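Local coordinates for putative carbohydrate binding protein (Pseudomonas aeruginosa, PDB 3QEC) that probably binds carbohydrates such as heparin, binds suramin, and may take part in carbohydrate transport and biofilm formation, at residues 106-112 against 133-139; 6-10 against 54-59; 30-35 against 128-132. Residues are numbered along the deposited sequence.

All three contacts lie in one chain built from two beta sheets, with helix 54-63 on the outer face of the one holding strands 107-120 and 125-138. Interactions 1 and 3, centres about 20 Å apart and on opposite sides of the chain's centre, both use strand 125-138: residues 133-138 pair with 107-112 in interaction 1, while 128-132, in the same hairpin, face strand 24-33 of the other sheet. Interaction 2, about 17 Å from interaction 1 between centres, fastens the N-terminal segment onto the helix, whose Met-56 and Lys-57 meet Tyr-110 of the hairpin. Along the chain, interaction 2 closes before interaction 1 opens; interaction 3 crosses both. One hairpin thus connects the sheet-to-sheet interface with the helix on its other face.

Interaction 1: residues 106-112 against 133-139; sequences NGTYYIS and TKLVTVS
Two extended strands, 107-112 and 133-138, run antiparallel as arms of a beta hairpin, their axes 4.7 Å apart at closest approach and their N-to-C directions at 150°. Gly-107 sits at phi/psi 156/-173, where a CB would jam against the preceding carbonyl O. Three pairs are hydrogen-bonded, each in both directions: Gly-107 N to Val-138 O and Val-138 N to Gly-107 O are both 2.8 Å, Tyr-109 N to Val-136 O is 2.8 Å and Val-136 N to Tyr-109 O 2.9 Å, Ile-111 N to Lys-134 O is 2.9 Å and Lys-134 N to Ile-111 O 3.0 Å. Thr-108/Thr-137, Tyr-110/Leu-135 and Ser-112/Thr-133 are non-hydrogen-bonded pairs. The opposite edge of strand 107-120 makes backbone hydrogen bonds from Thr-108, Tyr-110 and Ser-112 to Ala-52, Glu-50 and Ala-48; Thr-133 N, facing outward, bonds Asn-65 OD1.

Tyr-109 (m), Ile-111 (t), Val-136 (p) and Val-138 (t) share one face, with Tyr-109 CB 3.9 Å and Ile-111 CG2 4.0 Å from Val-136 CG1; Lys-134 turns its end outward, and Tyr-109 OH bonds Pro-105 O. On the other face Tyr-110 (m) brings CE1 to 3.6 Å from Leu-135 CD2, and Ser-112 OG lies 2.7 Å from Thr-133 OG1, which also bonds Gly-64 O. Inward-facing N and O atoms are thus satisfied, and a largely apolar face packs through Tyr-109, Ile-111 and Val-138 on strand 98-104.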
loop_
_atom_site.group_PDB
_atom_site.type_symbol
_atom_site.label_atom_id
_atom_site.label_comp_id
_atom_site.label_asym_id
_atom_site.label_seq_id
_atom_site.Cartn_x
_atom_site.Cartn_y
_atom_site.Cartn_z
ATOM N N ASN A 106 -17.595 -1.537 5.072
ATOM C CA ASN A 106 -18.018 -1.738 3.693
ATOM C C ASN A 106 -17.484 -0.560 2.889
ATOM O O ASN A 106 -17.595 0.583 3.345
ATOM C CB ASN A 106 -19.545 -1.792 3.650
ATOM C CG ASN A 106 -20.172 -1.972 2.295
ATOM O OD1 ASN A 106 -20.752 -3.011 1.997
ATOM N ND2 ASN A 106 -20.208 -0.925 1.505
ATOM N N GLY A 107 -16.872 -0.839 1.741
ATOM C CA GLY A 107 -16.310 0.204 0.897
ATOM C C GLY A 107 -15.204 -0.259 -0.014
ATOM O O GLY A 107 -14.945 -1.456 -0.114
ATOM N N THR A 108 -14.563 0.696 -0.709
ATOM C CA THR A 108 -13.480 0.413 -1.657
ATOM C C THR A 108 -12.210 1.071 -1.147
ATOM O O THR A 108 -12.239 2.227 -0.726
ATOM C CB THR A 108 -13.862 0.811 -3.086
ATOM O OG1 THR A 108 -15.202 0.347 -3.333
ATOM C CG2 THR A 108 -12.907 0.189 -4.128
ATOM N N TYR A 109 -11.107 0.312 -1.147
ATOM C CA TYR A 109 -9.847 0.752 -0.555
ATOM C C TYR A 109 -8.629 0.550 -1.418
ATOM O O TYR A 109 -8.621 -0.290 -2.326
ATOM C CB TYR A 109 -9.585 -0.063 0.746
ATOM C CG TYR A 109 -10.665 0.036 1.802
ATOM C CD1 TYR A 109 -11.789 -0.782 1.756
ATOM C CD2 TYR A 109 -10.542 0.917 2.875
ATOM C CE1 TYR A 109 -12.791 -0.684 2.717
ATOM C CE2 TYR A 109 -11.535 1.018 3.846
ATOM C CZ TYR A 109 -12.664 0.225 3.754
ATOM O OH TYR A 109 -13.646 0.321 4.698
ATOM N N TYR A 110 -7.564 1.286 -1.070
ATOM C CA TYR A 110 -6.198 1.099 -1.540
ATOM C C TYR A 110 -5.487 0.401 -0.415
ATOM O O TYR A 110 -5.596 0.837 0.735
ATOM C CB TYR A 110 -5.470 2.417 -1.913
ATOM C CG TYR A 110 -5.855 2.982 -3.260
ATOM C CD1 TYR A 110 -5.636 2.262 -4.433
ATOM C CD2 TYR A 110 -6.446 4.238 -3.368
ATOM C CE1 TYR A 110 -6.034 2.762 -5.671
ATOM C CE2 TYR A 110 -6.872 4.735 -4.600
ATOM C CZ TYR A 110 -6.641 4.006 -5.750
ATOM O OH TYR A 110 -7.035 4.516 -6.965
ATOM N N ILE A 111 -4.837 -0.719 -0.709
ATOM C CA ILE A 111 -4.017 -1.453 0.265
ATOM C C ILE A 111 -2.579 -1.287 -0.289
ATOM O O ILE A 111 -2.345 -1.548 -1.473
ATOM C CB ILE A 111 -4.523 -2.895 0.528
ATOM C CG1 ILE A 111 -3.802 -3.550 1.733
ATOM C CG2 ILE A 111 -4.567 -3.777 -0.748
ATOM C CD1 ILE A 111 -4.544 -4.787 2.297
ATOM N N SER A 112 -1.688 -0.678 0.501
ATOM C CA SER A 112 -0.371 -0.256 0.036
ATOM C C SER A 112 0.756 -0.492 1.044
ATOM O O SER A 112 0.565 -0.304 2.249
ATOM C CB SER A 112 -0.421 1.242 -0.290
ATOM O OG SER A 112 0.727 1.688 -0.995
ATOM N N THR A 133 0.848 -1.285 -4.556
ATOM C CA THR A 133 -0.499 -0.820 -4.203
ATOM C C THR A 133 -1.548 -1.548 -5.046
ATOM O O THR A 133 -1.422 -1.615 -6.271
ATOM C CB THR A 133 -0.573 0.714 -4.411
ATOM O OG1 THR A 133 0.468 1.351 -3.655
ATOM C CG2 THR A 133 -1.932 1.312 -4.071
ATOM N N LYS A 134 -2.597 -2.064 -4.380
ATOM C CA LYS A 134 -3.724 -2.757 -5.018
ATOM C C LYS A 134 -5.059 -2.198 -4.514
ATOM O O LYS A 134 -5.108 -1.555 -3.447
ATOM C CB LYS A 134 -3.654 -4.278 -4.729
ATOM C CG LYS A 134 -2.467 -5.013 -5.362
ATOM C CD LYS A 134 -2.703 -5.326 -6.835
ATOM C CE LYS A 134 -1.482 -5.879 -7.509
ATOM N NZ LYS A 134 -1.784 -6.281 -8.899
ATOM N N LEU A 135 -6.142 -2.455 -5.271
ATOM C CA LEU A 135 -7.507 -2.109 -4.884
ATOM C C LEU A 135 -8.160 -3.305 -4.175
ATOM O O LEU A 135 -8.052 -4.437 -4.675
ATOM C CB LEU A 135 -8.358 -1.727 -6.116
ATOM C CG LEU A 135 -8.236 -0.308 -6.718
ATOM C CD1 LEU A 135 -8.745 -0.288 -8.164
ATOM C CD2 LEU A 135 -9.016 0.742 -5.884
ATOM N N VAL A 136 -8.894 -3.061 -3.051
ATOM C CA VAL A 136 -9.662 -4.130 -2.374
ATOM C C VAL A 136 -11.089 -3.597 -2.086
ATOM O O VAL A 136 -11.248 -2.494 -1.566
ATOM C CB VAL A 136 -8.969 -4.763 -1.117
ATOM C CG1 VAL A 136 -8.504 -3.713 -0.116
ATOM C CG2 VAL A 136 -9.849 -5.818 -0.447
ATOM N N THR A 137 -12.108 -4.372 -2.466
ATOM C CA THR A 137 -13.524 -4.065 -2.258
ATOM C C THR A 137 -14.068 -4.899 -1.086
ATOM O O THR A 137 -13.771 -6.092 -0.970
ATOM C CB THR A 137 -14.334 -4.314 -3.553
ATOM O OG1 THR A 137 -13.808 -3.491 -4.590
ATOM C CG2 THR A 137 -15.781 -3.961 -3.393
ATOM N N VAL A 138 -14.873 -4.265 -0.219
ATOM C CA VAL A 138 -15.451 -4.940 0.942
ATOM C C VAL A 138 -16.954 -4.693 0.944
ATOM O O VAL A 138 -17.364 -3.537 0.984
ATOM C CB VAL A 138 -14.767 -4.504 2.274
ATOM C CG1 VAL A 138 -15.325 -5.282 3.472
ATOM C CG2 VAL A 138 -13.240 -4.662 2.185
ATOM N N SER A 139 -17.762 -5.775 0.871
ATOM C CA SER A 139 -19.233 -5.738 0.875
ATOM C C SER A 139 -19.755 -6.361 2.160
ATOM O O SER A 139 -20.286 -5.656 3.019
ATOM C CB SER A 139 -19.800 -6.447 -0.349
ATOM O OG SER A 139 -19.292 -5.825 -1.519
#

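Interaction 2: residues 6-10 against 54-59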
loop_
_atom_site.group_PDB
_atom_site.type_symbol
_atom_site.label_atom_id
_atom_site.label_comp_id
_atom_site.label_asym_id
_atom_site.label_seq_id
_atom_site.Cartn_x
_atom_site.Cartn_y
_atom_site.Cartn_z
ATOM N N ASP A 6 0.277 18.139 -10.301
ATOM C CA ASP A 6 0.341 17.535 -8.964
ATOM C C ASP A 6 -1.014 16.854 -8.571
ATOM O O ASP A 6 -1.599 16.131 -9.397
ATOM C CB ASP A 6 0.815 18.556 -7.888
ATOM C CG ASP A 6 0.317 19.999 -8.007
ATOM O OD1 ASP A 6 -0.635 20.244 -8.787
ATOM O OD2 ASP A 6 0.870 20.879 -7.307
ATOM N N LEU A 7 -1.481 17.045 -7.308
ATOM C CA LEU A 7 -2.691 16.389 -6.794
ATOM C C LEU A 7 -3.932 17.259 -6.879
ATOM O O LEU A 7 -3.827 18.475 -6.696
ATOM C CB LEU A 7 -2.501 15.961 -5.324
ATOM C CG LEU A 7 -1.421 14.942 -5.022
ATOM C CD1 LEU A 7 -1.308 14.738 -3.555
ATOM C CD2 LEU A 7 -1.686 13.625 -5.710
ATOM N N PRO A 8 -5.136 16.650 -7.045
ATOM C CA PRO A 8 -6.366 17.463 -7.046
ATOM C C PRO A 8 -6.685 18.006 -5.650
ATOM O O PRO A 8 -6.054 17.590 -4.673
ATOM C CB PRO A 8 -7.436 16.473 -7.517
ATOM C CG PRO A 8 -6.922 15.148 -7.154
ATOM C CD PRO A 8 -5.440 15.216 -7.243
ATOM N N ASP A 9 -7.646 18.937 -5.546
ATOM C CA ASP A 9 -8.072 19.448 -4.240
ATOM C C ASP A 9 -8.653 18.295 -3.412
ATOM O O ASP A 9 -9.281 17.389 -3.981
ATOM C CB ASP A 9 -9.122 20.568 -4.395
ATOM C CG ASP A 9 -8.651 21.856 -5.053
ATOM O OD1 ASP A 9 -7.442 22.194 -4.923
ATOM O OD2 ASP A 9 -9.503 22.566 -5.633
ATOM N N PHE A 10 -8.413 18.303 -2.089
ATOM C CA PHE A 10 -8.927 17.277 -1.178
ATOM C C PHE A 10 -10.468 17.183 -1.315
ATOM O O PHE A 10 -11.149 18.190 -1.111
ATOM C CB PHE A 10 -8.501 17.566 0.276
ATOM C CG PHE A 10 -8.876 16.474 1.251
ATOM C CD1 PHE A 10 -8.097 15.329 1.370
ATOM C CD2 PHE A 10 -10.005 16.595 2.053
ATOM C CE1 PHE A 10 -8.436 14.332 2.279
ATOM C CE2 PHE A 10 -10.345 15.596 2.959
ATOM C CZ PHE A 10 -9.554 14.476 3.073
ATOM N N SER A 54 -10.514 9.812 -5.479
ATOM C CA SER A 54 -9.926 10.419 -6.676
ATOM C C SER A 54 -8.570 11.100 -6.333
ATOM O O SER A 54 -7.670 11.145 -7.174
ATOM C CB SER A 54 -10.900 11.408 -7.308
ATOM O OG SER A 54 -11.134 12.524 -6.467
ATOM N N TYR A 55 -8.435 11.563 -5.070
ATOM C CA TYR A 55 -7.259 12.196 -4.464
ATOM C C TYR A 55 -6.082 11.192 -4.411
ATOM O O TYR A 55 -5.022 11.476 -4.970
ATOM C CB TYR A 55 -7.624 12.722 -3.040
ATOM C CG TYR A 55 -6.539 13.517 -2.342
ATOM C CD1 TYR A 55 -6.170 14.783 -2.795
ATOM C CD2 TYR A 55 -5.906 13.023 -1.203
ATOM C CE1 TYR A 55 -5.173 15.523 -2.150
ATOM C CE2 TYR A 55 -4.887 13.739 -0.568
ATOM C CZ TYR A 55 -4.527 14.991 -1.040
ATOM O OH TYR A 55 -3.539 15.706 -0.401
HETATM N N MSE A 56 -6.286 10.008 -3.778
HETATM C CA MSE A 56 -5.237 8.983 -3.654
HETATM C C MSE A 56 -4.995 8.202 -4.978
HETATM O O MSE A 56 -3.894 7.675 -5.163
HETATM C CB MSE A 56 -5.515 8.037 -2.488
HETATM C CG MSE A 56 -5.392 8.735 -1.113
HETATM SE SE MSE A 56 -3.781 9.834 -0.923
HETATM C CE MSE A 56 -2.467 8.408 -0.672
ATOM N N LYS A 57 -5.972 8.176 -5.909
ATOM C CA LYS A 57 -5.804 7.558 -7.235
ATOM C C LYS A 57 -4.674 8.279 -7.976
ATOM O O LYS A 57 -3.809 7.633 -8.579
ATOM C CB LYS A 57 -7.121 7.628 -8.038
ATOM C CG LYS A 57 -7.026 7.097 -9.475
ATOM C CD LYS A 57 -8.354 7.203 -10.195
ATOM C CE LYS A 57 -8.300 6.672 -11.599
ATOM N NZ LYS A 57 -9.661 6.602 -12.207
ATOM N N ALA A 58 -4.683 9.634 -7.902
ATOM C CA ALA A 58 -3.673 10.516 -8.499
ATOM C C ALA A 58 -2.297 10.300 -7.827
ATOM O O ALA A 58 -1.272 10.252 -8.517
ATOM C CB ALA A 58 -4.114 11.964 -8.365
ATOM N N TYR A 59 -2.283 10.132 -6.488
ATOM C CA TYR A 59 -1.046 9.906 -5.735
ATOM C C TYR A 59 -0.428 8.542 -6.095
ATOM O O TYR A 59 0.731 8.491 -6.522
ATOM C CB TYR A 59 -1.301 10.012 -4.218
ATOM C CG TYR A 59 -0.041 9.883 -3.392
ATOM C CD1 TYR A 59 0.755 10.996 -3.117
ATOM C CD2 TYR A 59 0.381 8.642 -2.914
ATOM C CE1 TYR A 59 1.926 10.881 -2.362
ATOM C CE2 TYR A 59 1.566 8.511 -2.186
ATOM C CZ TYR A 59 2.321 9.636 -1.891
ATOM O OH TYR A 59 3.478 9.492 -1.165
#
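Residues 6-10 form an irregular, mostly extended segment that bends past the first turns of helix 54-63, with Leu-7 CA 6.2 Å from Ala-58 CA and Pro-8 CA 5.9 Å from Tyr-55 CA. No hydrogen bond joins the two segments, so the contact rests on packing. Inside the helix, the bonds from Ala-58 N to Ser-54 O and from Tyr-59 N to Tyr-55 O, each 3.4 Å, are weak.

Leu-7, whose CA-to-CB bond points toward the helix, inserts between the Tyr-55 and Tyr-59 side chains: CD1 lies 4.1 Å from Tyr-55 CZ, while CD2 is 4.0 Å from Ala-58 CB and 3.9 Å from Tyr-59 CB. Pro-8 rests its CD on Ala-58 CB at 3.7 Å, and its carbonyl O comes within 3.4 Å of CE1 at the edge of the Tyr-55 ring. Tyr-55 is the residue on which the segment converges. Phe-10 directs its ring edge at one face of Tyr-55 in a T-shaped pair, with centroids 5.5 Å apart, planes at 77° and Phe-10 CD1 4.1 Å from Tyr-55 CE2. The hydroxyl of Tyr-55 bonds Asp-81 N, so the ring is held at its far end as well.

This is a surface contact that lays the start of the modelled chain against helix 54-63. Helix 12-16 adds Tyr-15, which stacks on Phe-10 and touches Tyr-55, and its Glu-14 bonds Ser-54 N; Met-56, pointing away from residues 6-10, packs with Lys-57 against Tyr-110 of strand 107-120.

Interaction 3: residues 30-35 against 128-132; sequences LYLTSA and EGGTV
Strand 30-33, followed by loop residues 34-35, faces strand 128-132 without backbone pairing. The axes approach to 7.5 Å and their N-to-C directions make 132°; the nearest CA atoms are Leu-32 with Gly-129 at 6.4 Å and Ser-34 with Glu-128 at 6.6 Å. Both strands are extended, but Gly-129 (phi/psi 81/-160) has a positive phi that glycine adopts readily; Gly-130 (160/-148) is nearly fully extended.

Apolar contacts fill the middle and one end. Leu-30 (t, p) places CD1 3.9 Å from Val-132 CG1. Leu-32 (m, t) points toward the other strand, with CD2 4.2 Å from Val-132 CB. Its CD1 methyl makes van der Waals contact with the glycine backbone, Leu-32 CD1 lying 4.0 Å from Gly-129 CA and 3.7 Å from Gly-130 O. Val-132 takes the p rotamer and also touches Leu-148 of strand 146-148.

Polar contacts close the other end. Glu-128 (chi1 m, chi2 -142°, chi3 77°) reaches the turn after strand 30-33 with both carboxylate oxygens: Ser-34 OG, with chi1 t, donates to Glu-128 OE2 at 2.7 Å, and Ala-35 N donates to Glu-128 OE1 at 2.9 Å with an N-H...O angle of 157°. Ser-34 OG is also hydrogen-bonded with Ser-36 OG. The Glu-128 side chain also rests on Trp-117 and Ala-119 of strand 107-120.

The arrangement is typical of face-to-face packing between two beta sheets, as in a beta sandwich: strands 24-33 and 125-138 belong to different sheets, with leucine and valine side chains between them.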
loop_
_atom_site.group_PDB
_atom_site.type_symbol
_atom_site.label_atom_id
_atom_site.label_comp_id
_atom_site.label_asym_id
_atom_site.label_seq_id
_atom_site.Cartn_x
_atom_site.Cartn_y
_atom_site.Cartn_z
ATOM N N LEU A 30 2.546 -10.188 1.856
ATOM C CA LEU A 30 3.370 -9.178 1.200
ATOM C C LEU A 30 4.704 -9.773 0.766
ATOM O O LEU A 30 5.406 -10.400 1.579
ATOM C CB LEU A 30 3.598 -7.954 2.119
ATOM C CG LEU A 30 4.668 -6.935 1.676
ATOM C CD1 LEU A 30 4.195 -6.099 0.491
ATOM C CD2 LEU A 30 5.066 -6.039 2.820
ATOM N N TYR A 31 5.050 -9.567 -0.525
ATOM C CA TYR A 31 6.337 -9.993 -1.089
ATOM C C TYR A 31 6.585 -9.339 -2.441
ATOM O O TYR A 31 5.642 -8.948 -3.134
ATOM C CB TYR A 31 6.469 -11.531 -1.193
ATOM C CG TYR A 31 5.662 -12.186 -2.292
ATOM C CD1 TYR A 31 4.331 -12.546 -2.090
ATOM C CD2 TYR A 31 6.249 -12.514 -3.512
ATOM C CE1 TYR A 31 3.593 -13.183 -3.090
ATOM C CE2 TYR A 31 5.520 -13.142 -4.523
ATOM C CZ TYR A 31 4.194 -13.482 -4.304
ATOM O OH TYR A 31 3.498 -14.115 -5.308
ATOM N N LEU A 32 7.867 -9.216 -2.804
ATOM C CA LEU A 32 8.303 -8.693 -4.098
ATOM C C LEU A 32 9.365 -9.641 -4.633
ATOM O O LEU A 32 9.796 -10.515 -3.889
ATOM C CB LEU A 32 8.791 -7.225 -3.998
ATOM C CG LEU A 32 7.700 -6.143 -3.765
ATOM C CD1 LEU A 32 8.304 -4.755 -3.753
ATOM C CD2 LEU A 32 6.576 -6.214 -4.796
ATOM N N THR A 33 9.738 -9.537 -5.916
ATOM C CA THR A 33 10.737 -10.438 -6.512
ATOM C C THR A 33 11.989 -9.668 -6.915
ATOM O O THR A 33 11.885 -8.612 -7.525
ATOM C CB THR A 33 10.143 -11.176 -7.742
ATOM O OG1 THR A 33 8.962 -11.874 -7.366
ATOM C CG2 THR A 33 11.109 -12.157 -8.364
ATOM N N SER A 34 13.166 -10.232 -6.646
ATOM C CA SER A 34 14.448 -9.653 -7.043
ATOM C C SER A 34 14.608 -9.699 -8.576
ATOM O O SER A 34 13.888 -10.431 -9.254
ATOM C CB SER A 34 15.584 -10.414 -6.371
ATOM O OG SER A 34 16.838 -10.063 -6.932
ATOM N N ALA A 35 15.578 -8.948 -9.111
ATOM C CA ALA A 35 15.914 -8.934 -10.533
ATOM C C ALA A 35 16.536 -10.271 -10.959
ATOM O O ALA A 35 16.548 -10.604 -12.155
ATOM C CB ALA A 35 16.873 -7.795 -10.816
ATOM N N GLU A 128 16.888 -2.795 -4.227
ATOM C CA GLU A 128 15.850 -3.545 -4.926
ATOM C C GLU A 128 14.480 -3.299 -4.280
ATOM O O GLU A 128 14.400 -2.802 -3.156
ATOM C CB GLU A 128 16.201 -5.043 -4.941
ATOM C CG GLU A 128 17.432 -5.379 -5.763
ATOM C CD GLU A 128 17.328 -6.668 -6.547
ATOM O OE1 GLU A 128 16.644 -6.669 -7.592
ATOM O OE2 GLU A 128 17.929 -7.679 -6.121
ATOM N N GLY A 129 13.420 -3.637 -5.007
ATOM C CA GLY A 129 12.047 -3.465 -4.542
ATOM C C GLY A 129 11.534 -2.050 -4.713
ATOM O O GLY A 129 12.064 -1.272 -5.516
ATOM N N GLY A 130 10.490 -1.734 -3.959
ATOM C CA GLY A 130 9.830 -0.436 -4.000
ATOM C C GLY A 130 8.428 -0.498 -3.439
ATOM O O GLY A 130 8.157 -1.283 -2.523
ATOM N N THR A 131 7.529 0.335 -3.986
ATOM C CA THR A 131 6.137 0.413 -3.532
ATOM C C THR A 131 5.258 -0.548 -4.325
ATOM O O THR A 131 5.538 -0.839 -5.499
ATOM C CB THR A 131 5.591 1.859 -3.612
ATOM O OG1 THR A 131 5.713 2.338 -4.951
ATOM C CG2 THR A 131 6.307 2.819 -2.668
ATOM N N VAL A 132 4.205 -1.055 -3.664
ATOM C CA VAL A 132 3.206 -1.944 -4.254
ATOM C C VAL A 132 1.832 -1.534 -3.665
ATOM O O VAL A 132 1.698 -1.372 -2.446
ATOM C CB VAL A 132 3.539 -3.465 -4.131
ATOM C CG1 VAL A 132 3.785 -3.898 -2.678
ATOM C CG2 VAL A 132 2.474 -4.336 -4.813
#